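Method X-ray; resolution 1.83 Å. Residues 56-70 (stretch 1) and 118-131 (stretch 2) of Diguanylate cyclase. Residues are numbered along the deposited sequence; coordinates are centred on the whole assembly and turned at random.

Stretch 1 (56-70) TYGHLAGDEVIRHTA
Stretch 2, residues 118-131: TVSTSAGDIQYTVS

A helix packs across a small hairpin. Residues 59-70 form the helix; an earlier helix includes Tyr 57, and Gly 58 leaves helical angles at phi/psi 98/155, where a CB would jam against the preceding carbonyl, and caps the N-terminus of the next. In the hairpin, strands 119-120 and 125-126 pair through Val 119 N to Ile 126 O (2.8 Å) and Ile 126 N to Val 119 O (3.1 Å). Gly 124, extended at 162/173, suits the turn: a CB there would jam against the carbonyl O of Ala 123, and would also lie 3.5 Å from Tyr 57 CE2.

The register steps four residues on the first stretch for two on the second, in opposite directions: CA atoms of Tyr 57 and Ala 123 lie 5.6 Å apart, those of Ala 61 and Thr 121 5.8 Å, and, one helical turn on from Ala 61, those of Val 65 and Val 119 6.5 Å. The helix thus runs back along strand 119-120. Small Ala 61 permits the close approach, leaving a hollow that Ile 126 (m, t) fills: its CD1 reaches 3.9 Å from Ala 61 CB and 4.2 Å from Val 65 CG2. The same side chain covers a face of the Tyr 57 ring (chi1 m, chi2 86°), with CG1 4.2 Å from the ring centroid. Ala 123 CB sits near that ring's plane, 3.1 Å from Tyr 57 O, a tight fit for a methyl.

Val 119 (t) is the next bump. Its CG1 lies 3.9 Å from Glu 64 CB and its CG2 3.9 Å from His 68 CB, so the valine fits against the aliphatic bases of two polar residues one helical turn apart. Glu 64 OE2 meanwhile forms a salt bridge with Arg 67 NH2 (2.7 Å).

Beyond, Tyr 128 (chi1 p, chi2 -71°) lays a ring face against Val 65 (t), whose CG1 stands 3.5 Å from the centroid. Tyr 128 OH donates to Thr 69 OG1 (2.8 Å); Thr 69 (m) in turn donates from OG1 to Val 65 O (2.7 Å), satisfying both hydroxyls. Altogether 610 Å² is buried, both sides summed; apolar contacts outnumber the one hydrogen bond between the stretches.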

# COMPACT_ATOMS: atom_id res chain seq x y z
N THR A 56 12.16 8.11 -17.73
CA THR A 56 11.53 8.85 -18.81
C THR A 56 11.14 10.29 -18.51
O THR A 56 11.49 11.20 -19.26
CB THR A 56 10.27 8.12 -19.31
OG1 THR A 56 10.58 6.74 -19.52
CG2 THR A 56 9.78 8.72 -20.61
N TYR A 57 10.42 10.51 -17.41
CA TYR A 57 9.97 11.86 -17.08
C TYR A 57 10.81 12.64 -16.07
O TYR A 57 10.56 13.82 -15.83
CB TYR A 57 8.52 11.82 -16.62
CG TYR A 57 7.61 11.23 -17.67
CD1 TYR A 57 7.41 9.85 -17.77
CD2 TYR A 57 6.99 12.05 -18.62
CE1 TYR A 57 6.62 9.30 -18.77
CE2 TYR A 57 6.20 11.51 -19.63
CZ TYR A 57 6.01 10.14 -19.70
OH TYR A 57 5.24 9.61 -20.71
N GLY A 58 11.80 11.98 -15.47
CA GLY A 58 12.63 12.67 -14.49
C GLY A 58 12.19 12.36 -13.07
O GLY A 58 11.02 12.03 -12.85
N HIS A 59 13.10 12.47 -12.11
CA HIS A 59 12.78 12.17 -10.73
C HIS A 59 11.71 13.06 -10.10
O HIS A 59 10.94 12.60 -9.25
CB HIS A 59 14.05 12.18 -9.86
CG HIS A 59 14.53 13.55 -9.49
ND1 HIS A 59 15.45 14.25 -10.24
CD2 HIS A 59 14.21 14.34 -8.44
CE1 HIS A 59 15.68 15.42 -9.67
NE2 HIS A 59 14.94 15.50 -8.58
N LEU A 60 11.64 14.32 -10.51
CA LEU A 60 10.64 15.24 -9.98
C LEU A 60 9.26 14.72 -10.35
O LEU A 60 8.31 14.81 -9.57
CB LEU A 60 10.84 16.64 -10.57
CG LEU A 60 11.21 17.78 -9.62
CD1 LEU A 60 12.24 17.32 -8.60
CD2 LEU A 60 11.74 18.95 -10.44
N ALA A 61 9.14 14.20 -11.57
CA ALA A 61 7.87 13.66 -12.02
C ALA A 61 7.54 12.46 -11.15
O ALA A 61 6.40 12.30 -10.70
CB ALA A 61 7.97 13.24 -13.48
N GLY A 62 8.55 11.62 -10.90
CA GLY A 62 8.37 10.44 -10.08
C GLY A 62 7.87 10.78 -8.69
O GLY A 62 7.01 10.08 -8.15
N ASP A 63 8.40 11.84 -8.10
CA ASP A 63 7.98 12.25 -6.77
C ASP A 63 6.51 12.66 -6.79
O ASP A 63 5.76 12.36 -5.86
CB ASP A 63 8.84 13.41 -6.27
CG ASP A 63 10.23 12.97 -5.88
OD1 ASP A 63 10.57 11.80 -6.15
OD2 ASP A 63 10.98 13.79 -5.31
N GLU A 64 6.10 13.35 -7.85
CA GLU A 64 4.72 13.77 -7.97
C GLU A 64 3.81 12.55 -8.06
O GLU A 64 2.70 12.56 -7.54
CB GLU A 64 4.52 14.66 -9.20
CG GLU A 64 4.76 16.12 -8.91
CD GLU A 64 3.88 16.61 -7.77
OE1 GLU A 64 2.65 16.75 -7.99
OE2 GLU A 64 4.41 16.85 -6.67
N VAL A 65 4.29 11.50 -8.72
CA VAL A 65 3.52 10.28 -8.85
C VAL A 65 3.38 9.64 -7.47
O VAL A 65 2.32 9.13 -7.12
CB VAL A 65 4.20 9.29 -9.83
CG1 VAL A 65 3.44 7.97 -9.85
CG2 VAL A 65 4.22 9.89 -11.22
N ILE A 66 4.46 9.67 -6.69
CA ILE A 66 4.44 9.11 -5.35
C ILE A 66 3.49 9.91 -4.46
O ILE A 66 2.67 9.34 -3.74
CB ILE A 66 5.85 9.12 -4.71
CG1 ILE A 66 6.71 8.02 -5.34
CG2 ILE A 66 5.74 8.90 -3.21
CD1 ILE A 66 8.17 8.09 -4.94
N ARG A 67 3.61 11.23 -4.52
CA ARG A 67 2.75 12.09 -3.70
C ARG A 67 1.29 11.92 -4.06
O ARG A 67 0.42 11.90 -3.18
CB ARG A 67 3.15 13.56 -3.85
CG ARG A 67 4.23 14.00 -2.87
CD ARG A 67 4.44 15.50 -2.93
NE ARG A 67 5.07 15.92 -4.18
CZ ARG A 67 6.27 16.48 -4.26
NH1 ARG A 67 6.98 16.70 -3.16
NH2 ARG A 67 6.77 16.81 -5.44
N HIS A 68 0.99 11.79 -5.35
CA HIS A 68 -0.39 11.62 -5.78
C HIS A 68 -0.93 10.29 -5.28
O HIS A 68 -2.08 10.20 -4.85
CB HIS A 68 -0.50 11.67 -7.30
CG HIS A 68 -1.90 11.55 -7.80
ND1 HIS A 68 -2.86 12.50 -7.53
CD2 HIS A 68 -2.52 10.59 -8.53
CE1 HIS A 68 -4.01 12.13 -8.07
NE2 HIS A 68 -3.83 10.97 -8.68
N THR A 69 -0.09 9.26 -5.34
CA THR A 69 -0.49 7.93 -4.89
C THR A 69 -0.84 7.98 -3.40
O THR A 69 -1.85 7.41 -2.97
CB THR A 69 0.65 6.91 -5.10
OG1 THR A 69 0.99 6.86 -6.49
CG2 THR A 69 0.21 5.52 -4.65
N ALA A 70 -0.01 8.67 -2.63
CA ALA A 70 -0.25 8.80 -1.20
C ALA A 70 -1.53 9.59 -0.96
O ALA A 70 -2.31 9.28 -0.06
CB ALA A 70 0.93 9.51 -0.53
N THR A 118 -4.34 11.46 -13.61
CA THR A 118 -3.44 12.08 -14.56
C THR A 118 -2.58 12.99 -13.75
O THR A 118 -3.04 13.98 -13.20
CB THR A 118 -4.15 12.91 -15.61
OG1 THR A 118 -4.90 12.06 -16.48
CG2 THR A 118 -3.12 13.68 -16.42
N VAL A 119 -1.31 12.64 -13.66
CA VAL A 119 -0.41 13.47 -12.90
C VAL A 119 0.15 14.57 -13.75
O VAL A 119 1.03 14.35 -14.58
CB VAL A 119 0.75 12.67 -12.33
CG1 VAL A 119 1.85 13.63 -11.92
CG2 VAL A 119 0.28 11.87 -11.15
N SER A 120 -0.37 15.77 -13.54
CA SER A 120 0.10 16.92 -14.29
C SER A 120 1.48 17.31 -13.76
O SER A 120 1.60 17.91 -12.68
CB SER A 120 -0.87 18.07 -14.14
N THR A 121 2.52 16.96 -14.51
CA THR A 121 3.88 17.30 -14.10
C THR A 121 4.52 18.27 -15.09
O THR A 121 4.00 18.48 -16.20
CB THR A 121 4.72 16.03 -14.00
N SER A 122 5.65 18.85 -14.71
CA SER A 122 6.35 19.80 -15.56
C SER A 122 7.03 19.08 -16.73
O SER A 122 7.43 19.72 -17.71
CB SER A 122 7.40 20.56 -14.75
N ALA A 123 7.14 17.76 -16.64
CA ALA A 123 7.77 16.98 -17.69
C ALA A 123 6.72 16.48 -18.68
O ALA A 123 7.03 16.24 -19.85
CB ALA A 123 8.52 15.80 -17.08
N GLY A 124 5.49 16.33 -18.20
CA GLY A 124 4.42 15.86 -19.06
C GLY A 124 3.24 15.34 -18.27
O GLY A 124 3.29 15.24 -17.04
N ASP A 125 2.15 15.03 -18.97
CA ASP A 125 0.95 14.49 -18.33
C ASP A 125 1.03 12.97 -18.28
O ASP A 125 0.94 12.30 -19.30
CB ASP A 125 -0.29 14.95 -19.09
CG ASP A 125 -0.96 16.12 -18.43
OD1 ASP A 125 -0.30 16.81 -17.62
OD2 ASP A 125 -2.15 16.37 -18.72
N ILE A 126 1.19 12.46 -17.07
CA ILE A 126 1.35 11.04 -16.80
C ILE A 126 0.15 10.23 -16.33
O ILE A 126 -0.68 10.71 -15.56
CB ILE A 126 2.43 10.83 -15.73
CG1 ILE A 126 3.67 11.65 -16.05
CG2 ILE A 126 2.76 9.35 -15.61
CD1 ILE A 126 4.74 11.60 -14.99
N GLN A 127 0.08 8.99 -16.80
CA GLN A 127 -0.95 8.06 -16.38
C GLN A 127 -0.17 6.83 -15.96
O GLN A 127 0.80 6.44 -16.61
CB GLN A 127 -1.91 7.75 -17.53
CG GLN A 127 -2.89 8.88 -17.75
CD GLN A 127 -3.70 8.73 -19.02
OE1 GLN A 127 -3.80 9.67 -19.82
NE2 GLN A 127 -4.29 7.55 -19.22
N TYR A 128 -0.57 6.23 -14.84
CA TYR A 128 0.13 5.07 -14.32
C TYR A 128 -0.84 4.18 -13.56
O TYR A 128 -2.02 4.49 -13.43
CB TYR A 128 1.25 5.52 -13.37
CG TYR A 128 0.75 6.18 -12.10
CD1 TYR A 128 0.16 7.45 -12.11
CD2 TYR A 128 0.86 5.52 -10.87
CE1 TYR A 128 -0.31 8.04 -10.93
CE2 TYR A 128 0.40 6.10 -9.69
CZ TYR A 128 -0.18 7.36 -9.73
OH TYR A 128 -0.65 7.92 -8.56
N THR A 129 -0.33 3.06 -13.05
CA THR A 129 -1.15 2.13 -12.29
C THR A 129 -0.39 1.56 -11.12
O THR A 129 0.81 1.81 -10.96
CB THR A 129 -1.63 0.96 -13.17
OG1 THR A 129 -0.49 0.27 -13.71
CG2 THR A 129 -2.52 1.45 -14.30
N VAL A 130 -1.09 0.80 -10.29
CA VAL A 130 -0.47 0.17 -9.13
C VAL A 130 -0.85 -1.30 -9.11
O VAL A 130 -1.89 -1.70 -9.63
CB VAL A 130 -0.95 0.78 -7.79
CG1 VAL A 130 -0.30 2.15 -7.56
CG2 VAL A 130 -2.46 0.90 -7.80
N SER A 131 0.02 -2.10 -8.51
CA SER A 131 -0.23 -3.53 -8.34
C SER A 131 -0.44 -3.64 -6.83
O SER A 131 0.27 -3.00 -6.07
CB SER A 131 1.00 -4.35 -8.78
OG SER A 131 1.10 -4.39 -10.20